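Sigma regulatory family protein-PP2C phosphatase (Chlamydia trachomatis serovar L2, PDB 6MAB) probably senses small metabolites, with TCA cycle intermediates the likely ligands, through this periplasmic domain of a membrane-bound regulator thought to be a protein phosphatase. Local coordinates at residues D37-A40 with L41-I45. Numbering follows the deposited sequence.
Sequences DILA and LFSEI
Leu-39 O is gripped twice by Ser-43, one turn further along the helix. The amide Ser-43 N donates to it at 2.8 Å, and the hydroxyl Ser-43 OG adds a second bond of 3.0 Å to that same Leu-39 O. The two donors arrive from opposite faces of the carbonyl plane, and the hydroxyl sits well above it, 39° out. What bends the serine back is its first torsion: OG lies beside its own backbone N and anti to the carbonyl carbon (chi1 -67°), which turns the hydroxyl toward the preceding turn and spends its proton on the main chain. On the way OG passes alongside one branch of the Leu-39 side chain, 3.8 Å from Leu-39 CD1, a plain van der Waals touch.

The neighbouring i to i+4 bonds keep the same step. Phe-42 N reaches Ile-38 O at 2.9 Å and is the straightest of the set, with an N-H...O angle of 169°; Leu-41 N takes Asp-37 O, also at 2.9 Å. Toward the end of the helix the bonding slackens: Glu-44 N to Ala-40 O is 3.1 Å and more bent, and Ile-45 N is shared weakly between Leu-41 O and Phe-42 O.

Phe-42 is the buried residue here. With CG anti to the backbone N, its ring leads away from the preceding turn and packs on Ile-75, Leu-77 and Leu-146 of the five-stranded antiparallel sheet, with Met-64 of helix 58-68 and the ring of Phe-46 also in touch. Ile-38 and Leu-39 lean on strand 142-151 too; Asp-37, Ala-40 and Glu-44 are exposed, and Leu-41, though exposed, meets Phe-68. Such a helix against the first sheet is consistent with the membrane-distal module of a dCache-like periplasmic sensor domain.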
# COMPACT_ATOMS: atom_id res chain seq x y z
N ASP A 37 -14.85 8.27 -6.16
CA ASP A 37 -15.09 8.26 -7.60
C ASP A 37 -15.44 6.86 -8.09
O ASP A 37 -16.29 6.71 -8.98
CB ASP A 37 -13.88 8.81 -8.35
CG ASP A 37 -13.73 10.32 -8.22
OD1 ASP A 37 -14.71 10.98 -7.84
OD2 ASP A 37 -12.62 10.83 -8.51
N ILE A 38 -14.79 5.83 -7.53
CA ILE A 38 -15.09 4.46 -7.91
C ILE A 38 -16.50 4.06 -7.49
O ILE A 38 -17.23 3.45 -8.27
CB ILE A 38 -14.02 3.52 -7.32
CG1 ILE A 38 -12.68 3.79 -7.99
CG2 ILE A 38 -14.42 2.06 -7.53
CD1 ILE A 38 -11.53 3.14 -7.27
N LEU A 39 -16.91 4.42 -6.26
CA LEU A 39 -18.27 4.10 -5.83
C LEU A 39 -19.29 4.84 -6.69
O LEU A 39 -20.32 4.27 -7.10
CB LEU A 39 -18.47 4.45 -4.35
CG LEU A 39 -19.88 4.28 -3.77
CD1 LEU A 39 -20.29 2.81 -3.80
CD2 LEU A 39 -19.98 4.79 -2.34
N ALA A 40 -19.02 6.11 -6.98
CA ALA A 40 -19.95 6.88 -7.79
C ALA A 40 -20.09 6.29 -9.19
O ALA A 40 -21.20 6.28 -9.75
CB ALA A 40 -19.47 8.33 -7.88
N LEU A 41 -18.98 5.85 -9.78
CA LEU A 41 -19.03 5.23 -11.10
C LEU A 41 -19.82 3.94 -11.05
O LEU A 41 -20.73 3.72 -11.86
CB LEU A 41 -17.60 4.93 -11.61
CG LEU A 41 -17.49 4.20 -12.96
CD1 LEU A 41 -18.19 5.01 -14.06
CD2 LEU A 41 -16.02 3.93 -13.30
N PHE A 42 -19.50 3.08 -10.08
CA PHE A 42 -20.18 1.81 -9.94
C PHE A 42 -21.68 2.01 -9.76
O PHE A 42 -22.48 1.29 -10.37
CB PHE A 42 -19.59 1.03 -8.77
CG PHE A 42 -20.14 -0.34 -8.64
CD1 PHE A 42 -19.56 -1.38 -9.35
CD2 PHE A 42 -21.23 -0.61 -7.83
CE1 PHE A 42 -20.07 -2.66 -9.26
CE2 PHE A 42 -21.73 -1.89 -7.74
CZ PHE A 42 -21.14 -2.91 -8.46
N SER A 43 -22.06 2.98 -8.92
CA SER A 43 -23.47 3.21 -8.60
C SER A 43 -24.23 3.76 -9.80
O SER A 43 -25.43 3.51 -9.94
CB SER A 43 -23.59 4.20 -7.43
OG SER A 43 -23.08 3.60 -6.25
N GLU A 44 -23.55 4.53 -10.65
CA GLU A 44 -24.17 5.08 -11.84
C GLU A 44 -24.47 3.99 -12.85
O GLU A 44 -25.38 4.14 -13.66
CB GLU A 44 -23.25 6.16 -12.44
CG GLU A 44 -23.82 6.96 -13.59
CD GLU A 44 -22.98 8.21 -13.86
OE1 GLU A 44 -22.74 9.00 -12.93
OE2 GLU A 44 -22.52 8.39 -15.01
N ILE A 45 -23.73 2.88 -12.78
CA ILE A 45 -23.92 1.75 -13.67
C ILE A 45 -24.90 0.75 -13.08
O ILE A 45 -25.83 0.31 -13.76
CB ILE A 45 -22.56 1.09 -13.98
CG1 ILE A 45 -21.63 2.09 -14.65
CG2 ILE A 45 -22.75 -0.15 -14.84
CD1 ILE A 45 -20.20 1.60 -14.81